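Peptide methionine sulfoxide reductase msrA/msrB (Neisseria meningitidis, PDB 3BQG) probably reduces methionine S-sulfoxide in proteins back to methionine, its MsrA domain being captured here in its sulfenic acid form. Local coordinates at residues 101-104 / 105-108; 67-70 / 71-75; 18-21 / 22-25. The protein carries 1 engineered substitution. All coordinates share one frame; numbering follows the deposited sequence.

Overall arrangement
All three contacts are local, each joining neighbouring residues where a helix starts or stops, and together they sample three of the helices packed against the mixed sheet of the MsrA domain. Contact 1, at the start of helix 106-117, lies on the surface and is mostly polar, with a capping carboxylate, a lysine and waters. Contacts 2 and 3 are partly buried: 67-75 begins helix 68-78 with a capping box, and 18-25 ends helix 14-21 with an apolar isoleucine. Helix 68-78 stands between the other two. Leu-68 of contact 2 packs on Glu-106 of contact 1, while the Tyr-74 ring packs on Ile-23 and its backbone O probably accepts from Tyr-19 OH. Contacts 1 and 3 do not touch.

Contact 1 (101-104 / 105-108); sequences YTDP and AEKA
A type I beta turn from Asp-103 to Glu-106 carries the chain from strand 97-101 into helix 106-117, closed by a hydrogen bond from Glu-106 N to Asp-103 O (2.9 Å). Asp-103 caps the helix start: with CG anti to the backbone N (chi1 -177°), its OD1 accepts from Ala-105 N at 2.8 Å, the donor standing above the carboxylate plane. Aspartate suits this place because a short side chain with an acceptor can meet an amide that has no earlier helical carbonyl to bind. Pro-104 fits the next position, where its ring holds phi near the helical value and no amide hydrogen is needed.

Tyr-101 is buried, with Lys-107 CA over one face of its ring and its CZ 3.7 Å from Lys-107 CB. The lysine chain runs out obliquely past the phenol, then bends at its end (chi4 64°) to bring NZ back as a donor to Tyr-101 OH, 3.2 Å away. Tyrosine suits the spot by offering a broad apolar face and a hydroxyl for the lysine. It also touches Ile-6 and Pro-131, packed between strands 3-10 and 128-131 and the new helix. Glu-106 OE1 comes within 3.4 Å of Tyr-101 CB, glutamate being long enough to reach back past the turn to a water. That water, whose approach to Glu-106 OE1 is doubtfully short, accepts from Thr-102 N at 3.0 Å.

Contact 2 (67-70 / 71-75); sequences SLDD and ILQYF
Leu-68 and Leu-72 meet on the first turn of helix 68-78, their side chains crossing at an angle with Leu-68 CD1 4.1 Å from Leu-72 CG. The same turn is started by a capping box. Ser-67, the N-cap, accepts from Asp-70 N through OG (3.2 Å), and Asp-70 OD2 accepts in return from Ser-67 N at 3.0 Å. That second bond is nearly straight at the hydrogen (170°), although the donor stands above the carboxylate plane. Asp-70 CG lies beside its own backbone N (chi1 -63°), which turns the carboxylate back toward the serine. Serine and aspartate suit the box because each short chain carries an acceptor for an amide of the first turn, and the negative charge would probably also be favoured by the helix dipole.

From the first turn onward, side chains four residues apart meet along the helix. The two leucines belong to the face turned to helix 106-117, where Leu-68 touches Val-109 and Leu-72 touches Ala-113; Leu-68 also reaches Ile-6 of the central strand 3-10, which Ile-71 shares while packing on Leu-8. On a more polar side Asp-69 and Gln-73 also cross, their carboxylate and amide planes 33° apart. Asp-69 OD1 and Gln-73 OE1 are both acceptors, 3.5 Å apart, so the pair is one of proximity rather than bonding. Beside the backbone bond from Tyr-74 N to Asp-70 O, Tyr-74 CD2 lies 3.2 Å from that same Asp-70 O.

Contact 3 (18-21 / 22-25); sequences AYFQ and RIDG
The C-terminal end of helix 14-21 unwinds here into the loop leading to strand 26-34. Bonds between residues three apart mark the change: Arg-22 N makes a weak one to Tyr-19 O, and Ile-23 N donates to Phe-20 O at 3.3 Å, from well above the carbonyl plane. Ile-23 then leaves the helical backbone conformation, but its side chain folds back against the last turn. With CG1 beside the backbone N (chi1 -57°) and the chain extended beyond it, CD1 lies 4.0 Å from Phe-20 CD1 and 4.3 Å from Tyr-19 CE2. Phe-20 and Ile-23 run side by side, pointing the same way, toward helix 68-78, where they meet Ile-71 and Tyr-74 respectively. Isoleucine suits this buried place because its extended delta branch is long enough to reach both aromatic rings from the loop.

Arg-22 serves the exposed side: its CG passes 3.7 Å from Ala-18 O, and its guanidinium forms a salt bridge with Asp-162. The helix end thus divides its chemistry, apolar groups facing the neighbouring helix and charge facing outward, while the Tyr-19 hydroxyl probably finds its partner in the backbone oxygen of Tyr-74.

Contact 1 (101-104 / 105-108)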
ATOM      1  N   TYR A 101      -8.851  -3.035  -5.146  1.00 13.50           N
ATOM      2  CA  TYR A 101      -9.490  -2.111  -6.077  1.00 15.89           C
ATOM      3  C   TYR A 101     -10.999  -1.944  -5.901  1.00 17.90           C
ATOM      4  O   TYR A 101     -11.675  -2.829  -5.383  1.00 17.55           O
ATOM      5  CB  TYR A 101      -9.203  -2.596  -7.494  1.00 12.85           C
ATOM      6  CG  TYR A 101      -9.633  -4.027  -7.700  1.00 13.82           C
ATOM      7  CD1 TYR A 101     -10.966  -4.345  -7.969  1.00 13.71           C
ATOM      8  CD2 TYR A 101      -8.728  -5.080  -7.547  1.00 12.43           C
ATOM      9  CE1 TYR A 101     -11.382  -5.669  -8.074  1.00 13.59           C
ATOM     10  CE2 TYR A 101      -9.140  -6.401  -7.650  1.00 12.30           C
ATOM     11  CZ  TYR A 101     -10.465  -6.696  -7.910  1.00 13.47           C
ATOM     12  OH  TYR A 101     -10.876  -8.006  -7.985  1.00 14.65           O
ATOM     13  N   THR A 102     -11.508  -0.809  -6.376  1.00 20.10           N
ATOM     14  CA  THR A 102     -12.929  -0.489  -6.312  1.00 22.36           C
ATOM     15  C   THR A 102     -13.587  -0.622  -7.688  1.00 23.60           C
ATOM     16  O   THR A 102     -14.814  -0.580  -7.801  1.00 23.60           O
ATOM     17  CB  THR A 102     -13.160   0.935  -5.772  1.00 22.73           C
ATOM     18  OG1 THR A 102     -12.398   1.870  -6.541  1.00 25.09           O
ATOM     19  CG2 THR A 102     -12.732   1.020  -4.313  1.00 23.57           C
ATOM     20  N   ASP A 103     -12.768  -0.777  -8.730  1.00 23.77           N
ATOM     21  CA  ASP A 103     -13.256  -0.944 -10.105  1.00 23.80           C
ATOM     22  C   ASP A 103     -12.888  -2.361 -10.553  1.00 23.63           C
ATOM     23  O   ASP A 103     -11.713  -2.679 -10.716  1.00 22.33           O
ATOM     24  CB  ASP A 103     -12.588   0.065 -11.046  1.00 25.98           C
ATOM     25  CG  ASP A 103     -13.109  -0.026 -12.480  1.00 27.08           C
ATOM     26  OD1 ASP A 103     -13.646  -1.085 -12.872  1.00 26.36           O
ATOM     27  OD2 ASP A 103     -12.966   0.967 -13.220  1.00 28.57           O
ATOM     28  N   PRO A 104     -13.889  -3.230 -10.762  1.00 23.97           N
ATOM     29  CA  PRO A 104     -13.616  -4.609 -11.185  1.00 24.07           C
ATOM     30  C   PRO A 104     -12.744  -4.760 -12.434  1.00 24.60           C
ATOM     31  O   PRO A 104     -12.087  -5.786 -12.614  1.00 25.23           O
ATOM     32  CB  PRO A 104     -15.017  -5.201 -11.364  1.00 25.54           C
ATOM     33  CG  PRO A 104     -15.849  -4.013 -11.724  1.00 24.28           C
ATOM     34  CD  PRO A 104     -15.337  -2.956 -10.775  1.00 24.43           C
ATOM     35  N   ALA A 105     -12.722  -3.741 -13.288  1.00 23.89           N
ATOM     36  CA  ALA A 105     -11.918  -3.799 -14.511  1.00 24.12           C
ATOM     37  C   ALA A 105     -10.426  -3.744 -14.196  1.00 23.18           C
ATOM     38  O   ALA A 105      -9.598  -4.118 -15.027  1.00 22.45           O
ATOM     39  CB  ALA A 105     -12.290  -2.641 -15.447  1.00 22.29           C
ATOM     40  N   GLU A 106     -10.089  -3.286 -12.990  1.00 21.15           N
ATOM     41  CA  GLU A 106      -8.691  -3.164 -12.578  1.00 20.66           C
ATOM     42  C   GLU A 106      -8.043  -4.476 -12.148  1.00 20.29           C
ATOM     43  O   GLU A 106      -6.816  -4.564 -12.040  1.00 19.92           O
ATOM     44  CB  GLU A 106      -8.568  -2.125 -11.459  1.00 20.21           C
ATOM     45  CG  GLU A 106      -9.095  -0.754 -11.863  1.00 20.95           C
ATOM     46  CD  GLU A 106      -8.935   0.299 -10.790  1.00 23.63           C
ATOM     47  OE1 GLU A 106      -9.291   0.027  -9.624  1.00 23.98           O
ATOM     48  OE2 GLU A 106      -8.470   1.414 -11.119  1.00 25.35           O
ATOM     49  N   LYS A 107      -8.859  -5.502 -11.918  1.00 18.96           N
ATOM     50  CA  LYS A 107      -8.330  -6.794 -11.495  1.00 20.01           C
ATOM     51  C   LYS A 107      -7.354  -7.369 -12.523  1.00 19.02           C
ATOM     52  O   LYS A 107      -6.257  -7.811 -12.176  1.00 16.99           O
ATOM     53  CB  LYS A 107      -9.472  -7.793 -11.274  1.00 21.78           C
ATOM     54  CG  LYS A 107      -9.024  -9.073 -10.584  1.00 25.14           C
ATOM     55  CD  LYS A 107     -10.114 -10.126 -10.580  1.00 27.28           C
ATOM     56  CE  LYS A 107      -9.718 -11.313  -9.715  1.00 28.48           C
ATOM     57  NZ  LYS A 107      -9.582 -10.899  -8.286  1.00 31.70           N
ATOM     58  N   ALA A 108      -7.765  -7.372 -13.788  1.00 18.73           N
ATOM     59  CA  ALA A 108      -6.934  -7.911 -14.856  1.00 18.85           C
ATOM     60  C   ALA A 108      -5.654  -7.095 -15.025  1.00 18.19           C
ATOM     61  O   ALA A 108      -4.593  -7.642 -15.296  1.00 18.40           O
ATOM     62  CB  ALA A 108      -7.720  -7.937 -16.160  1.00 18.67           C
TER
HETATM   63  O   HOH W   1      -9.584   1.234  -7.418  1.00 23.02           O
HETATM   64  O   HOH W   2     -10.564  -7.114 -14.546  1.00 26.81           O

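Contact 2 (67-70 / 71-75)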
ATOM      1  N   SER A  67      -0.504   6.378 -14.451  1.00 25.34           N
ATOM      2  CA  SER A  67      -1.423   5.300 -14.789  1.00 23.96           C
ATOM      3  C   SER A  67      -1.360   4.310 -13.624  1.00 23.46           C
ATOM      4  O   SER A  67      -0.436   4.373 -12.808  1.00 22.14           O
ATOM      5  CB  SER A  67      -0.974   4.601 -16.075  1.00 24.45           C
ATOM      6  OG  SER A  67       0.256   3.914 -15.879  1.00 24.30           O
ATOM      7  N   LEU A  68      -2.330   3.406 -13.543  1.00 22.82           N
ATOM      8  CA  LEU A  68      -2.341   2.411 -12.477  1.00 22.92           C
ATOM      9  C   LEU A  68      -1.038   1.612 -12.486  1.00 23.84           C
ATOM     10  O   LEU A  68      -0.534   1.223 -11.432  1.00 21.13           O
ATOM     11  CB  LEU A  68      -3.527   1.459 -12.644  1.00 23.12           C
ATOM     12  CG  LEU A  68      -3.621   0.268 -11.678  1.00 22.83           C
ATOM     13  CD1 LEU A  68      -3.511   0.732 -10.229  1.00 21.68           C
ATOM     14  CD2 LEU A  68      -4.945  -0.454 -11.909  1.00 19.37           C
ATOM     15  N   ASP A  69      -0.488   1.367 -13.671  1.00 24.46           N
ATOM     16  CA  ASP A  69       0.756   0.616 -13.755  1.00 26.10           C
ATOM     17  C   ASP A  69       1.907   1.394 -13.139  1.00 23.95           C
ATOM     18  O   ASP A  69       2.726   0.821 -12.425  1.00 23.36           O
ATOM     19  CB  ASP A  69       1.115   0.272 -15.198  1.00 29.65           C
ATOM     20  CG  ASP A  69       2.380  -0.560 -15.281  1.00 34.82           C
ATOM     21  OD1 ASP A  69       2.357  -1.720 -14.800  1.00 35.56           O
ATOM     22  OD2 ASP A  69       3.399  -0.055 -15.803  1.00 35.91           O
ATOM     23  N   ASP A  70       1.981   2.694 -13.424  1.00 23.79           N
ATOM     24  CA  ASP A  70       3.044   3.512 -12.847  1.00 22.69           C
ATOM     25  C   ASP A  70       2.974   3.357 -11.334  1.00 22.01           C
ATOM     26  O   ASP A  70       3.988   3.119 -10.676  1.00 21.94           O
ATOM     27  CB  ASP A  70       2.873   4.995 -13.197  1.00 24.08           C
ATOM     28  CG  ASP A  70       2.957   5.267 -14.685  1.00 24.93           C
ATOM     29  OD1 ASP A  70       3.575   4.461 -15.416  1.00 25.66           O
ATOM     30  OD2 ASP A  70       2.411   6.303 -15.122  1.00 26.14           O
ATOM     31  N   ILE A  71       1.768   3.489 -10.785  1.00 19.50           N
ATOM     32  CA  ILE A  71       1.569   3.358  -9.341  1.00 19.48           C
ATOM     33  C   ILE A  71       2.051   1.992  -8.849  1.00 19.03           C
ATOM     34  O   ILE A  71       2.687   1.890  -7.798  1.00 18.86           O
ATOM     35  CB  ILE A  71       0.079   3.522  -8.958  1.00 17.48           C
ATOM     36  CG1 ILE A  71      -0.381   4.959  -9.230  1.00 17.26           C
ATOM     37  CG2 ILE A  71      -0.125   3.163  -7.488  1.00 17.13           C
ATOM     38  CD1 ILE A  71       0.309   6.012  -8.362  1.00 18.41           C
ATOM     39  N   LEU A  72       1.747   0.942  -9.610  1.00 19.36           N
ATOM     40  CA  LEU A  72       2.166  -0.398  -9.218  1.00 20.12           C
ATOM     41  C   LEU A  72       3.686  -0.567  -9.279  1.00 20.26           C
ATOM     42  O   LEU A  72       4.270  -1.258  -8.440  1.00 20.60           O
ATOM     43  CB  LEU A  72       1.471  -1.452 -10.084  1.00 18.95           C
ATOM     44  CG  LEU A  72      -0.052  -1.527  -9.893  1.00 19.68           C
ATOM     45  CD1 LEU A  72      -0.629  -2.650 -10.748  1.00 18.60           C
ATOM     46  CD2 LEU A  72      -0.377  -1.770  -8.421  1.00 17.67           C
ATOM     47  N   GLN A  73       4.333   0.057 -10.260  1.00 19.35           N
ATOM     48  CA  GLN A  73       5.785  -0.049 -10.355  1.00 18.67           C
ATOM     49  C   GLN A  73       6.436   0.598  -9.130  1.00 19.14           C
ATOM     50  O   GLN A  73       7.386   0.053  -8.570  1.00 20.39           O
ATOM     51  CB  GLN A  73       6.294   0.601 -11.644  1.00 21.77           C
ATOM     52  CG  GLN A  73       5.788  -0.090 -12.906  1.00 23.88           C
ATOM     53  CD  GLN A  73       6.135  -1.573 -12.942  1.00 24.31           C
ATOM     54  OE1 GLN A  73       5.257  -2.428 -13.064  1.00 26.61           O
ATOM     55  NE2 GLN A  73       7.419  -1.881 -12.838  1.00 24.59           N
ATOM     56  N   TYR A  74       5.923   1.751  -8.711  1.00 17.46           N
ATOM     57  CA  TYR A  74       6.452   2.430  -7.527  1.00 18.57           C
ATOM     58  C   TYR A  74       6.257   1.525  -6.307  1.00 18.22           C
ATOM     59  O   TYR A  74       7.105   1.466  -5.417  1.00 16.35           O
ATOM     60  CB  TYR A  74       5.717   3.757  -7.294  1.00 20.26           C
ATOM     61  CG  TYR A  74       6.216   4.907  -8.148  1.00 23.27           C
ATOM     62  CD1 TYR A  74       7.501   5.425  -7.970  1.00 25.32           C
ATOM     63  CD2 TYR A  74       5.393   5.500  -9.104  1.00 24.64           C
ATOM     64  CE1 TYR A  74       7.955   6.510  -8.718  1.00 26.04           C
ATOM     65  CE2 TYR A  74       5.835   6.591  -9.861  1.00 24.42           C
ATOM     66  CZ  TYR A  74       7.116   7.089  -9.657  1.00 26.93           C
ATOM     67  OH  TYR A  74       7.557   8.178 -10.373  1.00 28.41           O
ATOM     68  N   PHE A  75       5.126   0.827  -6.285  1.00 16.93           N
ATOM     69  CA  PHE A  75       4.792  -0.093  -5.198  1.00 16.55           C
ATOM     70  C   PHE A  75       5.839  -1.200  -5.129  1.00 17.12           C
ATOM     71  O   PHE A  75       6.455  -1.419  -4.084  1.00 16.46           O
ATOM     72  CB  PHE A  75       3.409  -0.702  -5.459  1.00 17.17           C
ATOM     73  CG  PHE A  75       2.952  -1.677  -4.410  1.00 16.82           C
ATOM     74  CD1 PHE A  75       2.706  -1.259  -3.107  1.00 16.32           C
ATOM     75  CD2 PHE A  75       2.709  -3.006  -4.745  1.00 17.75           C
ATOM     76  CE1 PHE A  75       2.224  -2.152  -2.150  1.00 17.10           C
ATOM     77  CE2 PHE A  75       2.224  -3.912  -3.793  1.00 18.05           C
ATOM     78  CZ  PHE A  75       1.978  -3.480  -2.495  1.00 17.12           C
TER

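Contact 3 (18-21 / 22-25)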
ATOM      1  N   ALA A  18       4.535   7.778   3.523  1.00 18.15           N
ATOM      2  CA  ALA A  18       5.562   8.801   3.346  1.00 19.34           C
ATOM      3  C   ALA A  18       6.167   8.681   1.955  1.00 18.74           C
ATOM      4  O   ALA A  18       6.478   9.673   1.301  1.00 20.11           O
ATOM      5  CB  ALA A  18       6.643   8.630   4.403  1.00 18.14           C
ATOM      6  N   TYR A  19       6.336   7.442   1.516  1.00 18.34           N
ATOM      7  CA  TYR A  19       6.894   7.147   0.204  1.00 18.53           C
ATOM      8  C   TYR A  19       6.014   7.677  -0.937  1.00 18.00           C
ATOM      9  O   TYR A  19       6.498   8.385  -1.816  1.00 17.18           O
ATOM     10  CB  TYR A  19       7.079   5.628   0.077  1.00 18.77           C
ATOM     11  CG  TYR A  19       7.490   5.127  -1.286  1.00 19.94           C
ATOM     12  CD1 TYR A  19       8.785   5.318  -1.769  1.00 20.46           C
ATOM     13  CD2 TYR A  19       6.585   4.429  -2.084  1.00 20.04           C
ATOM     14  CE1 TYR A  19       9.167   4.818  -3.017  1.00 18.05           C
ATOM     15  CE2 TYR A  19       6.957   3.929  -3.324  1.00 19.13           C
ATOM     16  CZ  TYR A  19       8.245   4.125  -3.785  1.00 19.07           C
ATOM     17  OH  TYR A  19       8.605   3.610  -5.011  1.00 18.77           O
ATOM     18  N   PHE A  20       4.725   7.345  -0.928  1.00 19.30           N
ATOM     19  CA  PHE A  20       3.845   7.794  -2.004  1.00 22.43           C
ATOM     20  C   PHE A  20       3.584   9.302  -2.050  1.00 24.74           C
ATOM     21  O   PHE A  20       3.307   9.850  -3.114  1.00 25.68           O
ATOM     22  CB  PHE A  20       2.522   7.014  -1.970  1.00 20.38           C
ATOM     23  CG  PHE A  20       2.568   5.743  -2.774  1.00 19.75           C
ATOM     24  CD1 PHE A  20       2.333   5.765  -4.145  1.00 17.69           C
ATOM     25  CD2 PHE A  20       2.937   4.543  -2.178  1.00 18.50           C
ATOM     26  CE1 PHE A  20       2.478   4.611  -4.921  1.00 21.61           C
ATOM     27  CE2 PHE A  20       3.089   3.379  -2.940  1.00 19.53           C
ATOM     28  CZ  PHE A  20       2.855   3.413  -4.318  1.00 18.64           C
ATOM     29  N   GLN A  21       3.692   9.975  -0.909  1.00 27.11           N
ATOM     30  CA  GLN A  21       3.478  11.420  -0.862  1.00 30.10           C
ATOM     31  C   GLN A  21       4.556  12.187  -1.626  1.00 31.68           C
ATOM     32  O   GLN A  21       4.297  13.269  -2.151  1.00 33.14           O
ATOM     33  CB  GLN A  21       3.436  11.907   0.593  1.00 30.73           C
ATOM     34  CG  GLN A  21       2.121  11.632   1.303  1.00 33.23           C
ATOM     35  CD  GLN A  21       1.014  12.586   0.874  1.00 35.69           C
ATOM     36  OE1 GLN A  21       0.841  12.864  -0.312  1.00 39.20           O
ATOM     37  NE2 GLN A  21       0.255  13.082   1.841  1.00 38.70           N
ATOM     38  N   ARG A  22       5.763  11.628  -1.692  1.00 32.87           N
ATOM     39  CA  ARG A  22       6.870  12.280  -2.396  1.00 33.08           C
ATOM     40  C   ARG A  22       6.785  12.191  -3.915  1.00 31.85           C
ATOM     41  O   ARG A  22       7.545  12.852  -4.620  1.00 34.35           O
ATOM     42  CB  ARG A  22       8.215  11.686  -1.954  1.00 34.94           C
ATOM     43  CG  ARG A  22       8.662  12.084  -0.558  1.00 38.66           C
ATOM     44  CD  ARG A  22      10.045  11.523  -0.223  1.00 41.09           C
ATOM     45  NE  ARG A  22      11.077  11.982  -1.152  1.00 44.14           N
ATOM     46  CZ  ARG A  22      12.240  12.504  -0.775  1.00 45.76           C
ATOM     47  NH1 ARG A  22      13.122  12.893  -1.686  1.00 46.75           N
ATOM     48  NH2 ARG A  22      12.520  12.646   0.513  1.00 47.79           N
ATOM     49  N   ILE A  23       5.862  11.385  -4.427  1.00 30.63           N
ATOM     50  CA  ILE A  23       5.733  11.204  -5.869  1.00 27.50           C
ATOM     51  C   ILE A  23       4.819  12.211  -6.565  1.00 28.25           C
ATOM     52  O   ILE A  23       3.659  12.379  -6.189  1.00 27.27           O
ATOM     53  CB  ILE A  23       5.240   9.770  -6.180  1.00 28.13           C
ATOM     54  CG1 ILE A  23       6.210   8.753  -5.567  1.00 25.57           C
ATOM     55  CG2 ILE A  23       5.142   9.560  -7.686  1.00 27.26           C
ATOM     56  CD1 ILE A  23       5.745   7.317  -5.672  1.00 25.67           C
ATOM     57  N   ASP A  24       5.356  12.879  -7.584  1.00 28.00           N
ATOM     58  CA  ASP A  24       4.595  13.861  -8.361  1.00 28.37           C
ATOM     59  C   ASP A  24       3.483  13.123  -9.110  1.00 26.71           C
ATOM     60  O   ASP A  24       3.747  12.211  -9.894  1.00 26.41           O
ATOM     61  CB  ASP A  24       5.526  14.578  -9.353  1.00 29.39           C
ATOM     62  CG  ASP A  24       4.799  15.594 -10.219  1.00 31.12           C
ATOM     63  OD1 ASP A  24       4.057  16.435  -9.672  1.00 32.89           O
ATOM     64  OD2 ASP A  24       4.981  15.555 -11.456  1.00 33.55           O
ATOM     65  N   GLY A  25       2.240  13.517  -8.858  1.00 26.01           N
ATOM     66  CA  GLY A  25       1.114  12.856  -9.497  1.00 24.62           C
ATOM     67  C   GLY A  25       0.208  12.280  -8.425  1.00 24.20           C
ATOM     68  O   GLY A  25      -0.970  12.004  -8.656  1.00 24.25           O
TER
HETATM   69  O   HOH W   3       3.053  14.151  -4.293  1.00 39.01           O